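Local coordinates for protein chintase (Rhizomucor miehei, PDB 5YUQ) that hydrolyses the beta-1,4 glycosidic bonds of chitin as a family 18 glycosyl hydrolase whose active site forms a tunnel, at residues 151-156 / 215-220; 327-332 / 358-363. All coordinates share one frame; numbering follows the deposited sequence.

How the interactions relate
Both contacts are partly buried, neither fully core nor surface, with centres about 15 Å (interaction 1) and about 17 Å (interaction 2) from the chain centre. Neither has a hydrogen bond between its segments. Their centres are about 27 Å apart and their nearest atoms about 12 Å. Interaction 1 sets a loop that follows strand 144-149 against helix 211-220, with aromatic rings and a proline. Interaction 2 sets the start of helix 329-341 against helix 360-363, with leucines. W218 in the first and L332 and L361 in the second all touch strand 228-240. V215 and K216 reach Y338 of helix 329-341. Polar bonds fix the helix starts in interaction 2; in interaction 1 the indole N-H bonds a carbonyl.

Interaction 1 (151-156 / 215-220); sequences TAPFND and VKAWIA
W218 carries its CG beside its own backbone N and anti to its carbonyl carbon (chi1 -77°), and F154 CG is placed the same way. The second torsion of W218 (chi2 90°) then turns the plane of the indole. The contact joins the loop after strand 144-149 of the family 18 TIM barrel to helix 211-220, one of the helices around it.

The two rings form a T-shaped aromatic pair. The indole offers its edge and the phenyl ring its face. Their planes stand at 90°, with the centroid of the F154 ring 5.2 Å from that of the six-membered ring of W218. W218 CH2 lies over the centre of the F154 ring, 3.8 Å above its plane. In return, F154 CE2 sits in the plane of the indole, at its edge.

P153 CA lies over one face of the indole, offset toward the rim. It makes a CH-pi contact, 3.6 Å from the centroid of the W218 six-membered ring. The A152 carbonyl comes close at an oblique angle, with A152 O 3.4 Å from W218 CZ2. This is van der Waals contact, not a hydrogen bond. The indole N-H is satisfied by P150 O, of the residue before 151-156, a bond that helps fix the rotation of the ring.

W218 also touches V149 and L228, so it lies between the loop and barrel strands. F154 has further aromatic neighbours in Y128 and W169.

P153 is the second bridge to the helix. Its ring meets A217 through two atoms, one against the methyl group and one beside the carbonyl oxygen. P153 CD rests 3.9 Å from A217 CB, while P153 CG lies 3.7 Å from A217 O.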
loop_
_atom_site.group_PDB
_atom_site.type_symbol
_atom_site.label_atom_id
_atom_site.label_comp_id
_atom_site.label_asym_id
_atom_site.label_seq_id
_atom_site.Cartn_x
_atom_site.Cartn_y
_atom_site.Cartn_z
ATOM N N THR A 151 7.133 -5.145 2.600
ATOM C CA THR A 151 8.476 -4.607 2.377
ATOM C C THR A 151 9.572 -5.684 2.374
ATOM O O THR A 151 10.752 -5.377 2.208
ATOM C CB THR A 151 8.795 -3.525 3.411
ATOM O OG1 THR A 151 8.413 -3.998 4.708
ATOM C CG2 THR A 151 8.012 -2.251 3.096
ATOM N N ALA A 152 9.176 -6.937 2.558
ATOM C CA ALA A 152 10.097 -8.053 2.395
ATOM C C ALA A 152 9.368 -9.157 1.656
ATOM O O ALA A 152 8.141 -9.254 1.740
ATOM C CB ALA A 152 10.582 -8.548 3.756
ATOM N N PRO A 153 10.132 -9.996 0.961
ATOM C CA PRO A 153 9.490 -11.081 0.217
ATOM C C PRO A 153 8.523 -11.954 1.001
ATOM O O PRO A 153 8.725 -12.141 2.169
ATOM C CB PRO A 153 10.684 -11.910 -0.320
ATOM C CG PRO A 153 11.766 -10.960 -0.441
ATOM C CD PRO A 153 11.534 -9.857 0.637
ATOM N N PHE A 154 7.533 -12.513 0.330
ATOM C CA PHE A 154 6.506 -13.332 0.972
ATOM C C PHE A 154 7.081 -14.383 1.913
ATOM O O PHE A 154 8.123 -14.987 1.628
ATOM C CB PHE A 154 5.692 -14.063 -0.086
ATOM C CG PHE A 154 4.931 -13.159 -1.010
ATOM C CD1 PHE A 154 4.096 -12.169 -0.509
ATOM C CD2 PHE A 154 5.040 -13.318 -2.387
ATOM C CE1 PHE A 154 3.384 -11.344 -1.382
ATOM C CE2 PHE A 154 4.332 -12.509 -3.254
ATOM C CZ PHE A 154 3.501 -11.529 -2.753
ATOM N N ASN A 155 6.382 -14.603 3.021
ATOM C CA ASN A 155 6.808 -15.580 4.022
ATOM C C ASN A 155 6.859 -17.007 3.515
ATOM O O ASN A 155 5.980 -17.462 2.783
ATOM C CB ASN A 155 5.884 -15.542 5.235
ATOM C CG ASN A 155 6.105 -14.331 6.102
ATOM O OD1 ASN A 155 7.057 -13.569 5.905
ATOM N ND2 ASN A 155 5.236 -14.148 7.089
ATOM N N ASP A 156 7.885 -17.729 3.951
ATOM C CA ASP A 156 7.987 -19.139 3.619
ATOM C C ASP A 156 7.185 -19.983 4.605
ATOM O O ASP A 156 6.355 -19.460 5.359
ATOM C CB ASP A 156 9.451 -19.587 3.538
ATOM C CG ASP A 156 10.183 -19.486 4.860
ATOM O OD1 ASP A 156 9.546 -19.400 5.932
ATOM O OD2 ASP A 156 11.432 -19.514 4.826
ATOM N N VAL A 215 13.094 -2.649 -1.837
ATOM C CA VAL A 215 13.465 -2.888 -3.224
ATOM C C VAL A 215 14.660 -3.822 -3.274
ATOM O O VAL A 215 14.660 -4.794 -4.034
ATOM C CB VAL A 215 13.769 -1.558 -3.946
ATOM C CG1 VAL A 215 14.548 -1.798 -5.225
ATOM C CG2 VAL A 215 12.474 -0.822 -4.233
ATOM N N LYS A 216 15.660 -3.561 -2.440
ATOM C CA LYS A 216 16.852 -4.408 -2.436
ATOM C C LYS A 216 16.509 -5.828 -2.016
ATOM O O LYS A 216 17.034 -6.785 -2.584
ATOM C CB LYS A 216 17.948 -3.850 -1.527
ATOM C CG LYS A 216 18.507 -2.507 -1.962
ATOM C CD LYS A 216 18.938 -2.509 -3.407
ATOM C CE LYS A 216 19.468 -1.143 -3.822
ATOM N NZ LYS A 216 20.455 -0.630 -2.832
ATOM N N ALA A 217 15.625 -5.972 -1.034
ATOM C CA ALA A 217 15.249 -7.300 -0.558
ATOM C C ALA A 217 14.512 -8.091 -1.631
ATOM O O ALA A 217 14.765 -9.281 -1.817
ATOM C CB ALA A 217 14.406 -7.205 0.704
ATOM N N TRP A 218 13.613 -7.425 -2.358
ATOM C CA TRP A 218 12.832 -8.094 -3.398
ATOM C C TRP A 218 13.704 -8.461 -4.619
ATOM O O TRP A 218 13.510 -9.505 -5.212
ATOM C CB TRP A 218 11.556 -7.377 -3.771
ATOM C CG TRP A 218 10.439 -7.530 -2.820
ATOM C CD1 TRP A 218 10.150 -6.703 -1.717
ATOM C CD2 TRP A 218 9.381 -8.487 -2.857
ATOM N NE1 TRP A 218 9.011 -7.109 -1.129
ATOM C CE2 TRP A 218 8.518 -8.211 -1.783
ATOM C CE3 TRP A 218 9.086 -9.569 -3.671
ATOM C CZ2 TRP A 218 7.413 -8.944 -1.541
ATOM C CZ3 TRP A 218 8.014 -10.271 -3.440
ATOM C CH2 TRP A 218 7.146 -9.969 -2.380
ATOM N N ILE A 219 14.645 -7.607 -4.922
ATOM C CA ILE A 219 15.574 -7.918 -6.011
ATOM C C ILE A 219 16.470 -9.089 -5.607
ATOM O O ILE A 219 16.689 -10.023 -6.396
ATOM C CB ILE A 219 16.435 -6.694 -6.412
ATOM C CG1 ILE A 219 15.568 -5.611 -7.076
ATOM C CG2 ILE A 219 17.552 -7.105 -7.380
ATOM C CD1 ILE A 219 16.312 -4.323 -7.377
ATOM N N ALA A 220 16.969 -9.057 -4.375
ATOM C CA ALA A 220 17.855 -10.121 -3.894
ATOM C C ALA A 220 17.171 -11.489 -3.903
ATOM O O ALA A 220 17.826 -12.520 -4.098
ATOM C CB ALA A 220 18.384 -9.797 -2.503
#

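Interaction 2 (327-332 / 358-363); sequences DDAASL and ENTLLN
L332 and L361 make the apolar part of this contact, which joins the first turn of helix 329-341 to the short helix 360-363 of the TIM-barrel chitinase. Their side chains cross at about a right angle. L332 CD1 is anti to its CA (chi2 -173°) and extends to L361 CB at 3.7 Å; it also lies 3.8 Å from L361 O. L361 CD2 packs on the backbone just before helix 329-341, 3.8 Å from D328 C. Beside them, A329 CB and T360 CG2 are 4.4 Å apart, a loose contact. Both leucines also touch F234 of strand 228-240.

No hydrogen bond crosses between the segments. D328 and S331 form a capping box: S331 N gives a nearly straight bond (169°) to D328 OD1, and D328 N bonds S331 OG. S331 OG in turn donates to D327 OD1 at 2.6 Å, on its anti side and 32° out of the carboxylate plane. K335 forms a salt bridge with the same oxygen.

The start of helix 360-363 is held by acids before it. D355 accepts from L361 N and L362 N, and D356 bonds T360 OG1. Polar groups thus fix each helix start separately, and the helices meet through van der Waals contact alone.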
loop_
_atom_site.group_PDB
_atom_site.type_symbol
_atom_site.label_atom_id
_atom_site.label_comp_id
_atom_site.label_asym_id
_atom_site.label_seq_id
_atom_site.Cartn_x
_atom_site.Cartn_y
_atom_site.Cartn_z
ATOM N N ASP A 327 4.450 12.796 3.515
ATOM C CA ASP A 327 5.163 12.969 2.261
ATOM C C ASP A 327 4.641 14.192 1.551
ATOM O O ASP A 327 3.444 14.481 1.590
ATOM C CB ASP A 327 5.021 11.738 1.377
ATOM C CG ASP A 327 6.067 10.707 1.689
ATOM O OD1 ASP A 327 7.171 10.800 1.109
ATOM O OD2 ASP A 327 5.810 9.831 2.542
ATOM N N ASP A 328 5.556 14.928 0.930
ATOM C CA ASP A 328 5.182 16.133 0.202
ATOM C C ASP A 328 5.737 16.067 -1.212
ATOM O O ASP A 328 6.185 15.009 -1.657
ATOM C CB ASP A 328 5.639 17.400 0.937
ATOM C CG ASP A 328 7.124 17.401 1.262
ATOM O OD1 ASP A 328 7.868 16.562 0.723
ATOM O OD2 ASP A 328 7.563 18.271 2.058
ATOM N N ALA A 329 5.695 17.175 -1.940
ATOM C CA ALA A 329 6.155 17.128 -3.320
ATOM C C ALA A 329 7.626 16.750 -3.377
ATOM O O ALA A 329 8.029 15.963 -4.236
ATOM C CB ALA A 329 5.909 18.446 -4.017
ATOM N N ALA A 330 8.420 17.300 -2.461
ATOM C CA ALA A 330 9.857 17.030 -2.453
ATOM C C ALA A 330 10.160 15.561 -2.182
ATOM O O ALA A 330 10.948 14.937 -2.898
ATOM C CB ALA A 330 10.553 17.904 -1.421
ATOM N N SER A 331 9.557 15.005 -1.136
ATOM C CA SER A 331 9.844 13.627 -0.771
ATOM C C SER A 331 9.325 12.647 -1.821
ATOM O O SER A 331 9.967 11.636 -2.081
ATOM C CB SER A 331 9.294 13.292 0.617
ATOM O OG SER A 331 7.883 13.294 0.611
ATOM N N LEU A 332 8.183 12.948 -2.441
ATOM C CA LEU A 332 7.687 12.075 -3.512
ATOM C C LEU A 332 8.597 12.144 -4.736
ATOM O O LEU A 332 8.889 11.115 -5.367
ATOM C CB LEU A 332 6.243 12.407 -3.892
ATOM C CG LEU A 332 5.185 12.034 -2.846
ATOM C CD1 LEU A 332 3.790 12.253 -3.415
ATOM C CD2 LEU A 332 5.360 10.583 -2.376
ATOM N N GLU A 358 -5.291 20.708 -6.531
ATOM C CA GLU A 358 -4.253 21.118 -7.469
ATOM C C GLU A 358 -3.381 19.955 -7.928
ATOM O O GLU A 358 -2.427 20.158 -8.678
ATOM C CB GLU A 358 -3.368 22.200 -6.843
ATOM C CG GLU A 358 -4.102 23.502 -6.511
ATOM C CD GLU A 358 -5.022 23.387 -5.303
ATOM O OE1 GLU A 358 -4.681 22.663 -4.342
ATOM O OE2 GLU A 358 -6.099 24.019 -5.318
ATOM N N ASN A 359 -3.705 18.743 -7.480
ATOM C CA ASN A 359 -2.929 17.553 -7.833
ATOM C C ASN A 359 -1.466 17.693 -7.434
ATOM O O ASN A 359 -0.589 17.207 -8.144
ATOM C CB ASN A 359 -3.004 17.239 -9.341
ATOM C CG ASN A 359 -4.422 17.285 -9.891
ATOM O OD1 ASN A 359 -5.242 16.411 -9.601
ATOM N ND2 ASN A 359 -4.703 18.285 -10.727
ATOM N N THR A 360 -1.203 18.344 -6.303
ATOM C CA THR A 360 0.173 18.564 -5.855
ATOM C C THR A 360 0.994 17.273 -5.796
ATOM O O THR A 360 2.092 17.204 -6.349
ATOM C CB THR A 360 0.222 19.240 -4.479
ATOM O OG1 THR A 360 -0.436 20.512 -4.549
ATOM C CG2 THR A 360 1.664 19.457 -4.045
ATOM N N LEU A 361 0.465 16.256 -5.124
ATOM C CA LEU A 361 1.205 15.004 -4.974
ATOM C C LEU A 361 1.245 14.187 -6.258
ATOM O O LEU A 361 2.268 13.594 -6.573
ATOM C CB LEU A 361 0.655 14.167 -3.822
ATOM C CG LEU A 361 0.711 14.860 -2.458
ATOM C CD1 LEU A 361 0.422 13.835 -1.391
ATOM C CD2 LEU A 361 2.064 15.521 -2.224
ATOM N N LEU A 362 0.149 14.157 -7.009
ATOM C CA LEU A 362 0.152 13.402 -8.264
ATOM C C LEU A 362 1.086 14.049 -9.282
ATOM O O LEU A 362 1.798 13.353 -10.006
ATOM C CB LEU A 362 -1.265 13.258 -8.824
ATOM C CG LEU A 362 -1.446 12.450 -10.116
ATOM C CD1 LEU A 362 -0.874 11.042 -9.981
ATOM C CD2 LEU A 362 -2.917 12.397 -10.499
ATOM N N ASN A 363 1.116 15.378 -9.300
ATOM C CA ASN A 363 2.073 16.091 -10.137
ATOM C C ASN A 363 3.506 15.734 -9.774
ATOM O O ASN A 363 4.363 15.641 -10.642
ATOM C CB ASN A 363 1.869 17.604 -10.024
ATOM C CG ASN A 363 0.628 18.067 -10.744
ATOM O OD1 ASN A 363 0.058 17.329 -11.546
ATOM N ND2 ASN A 363 0.212 19.296 -10.484
#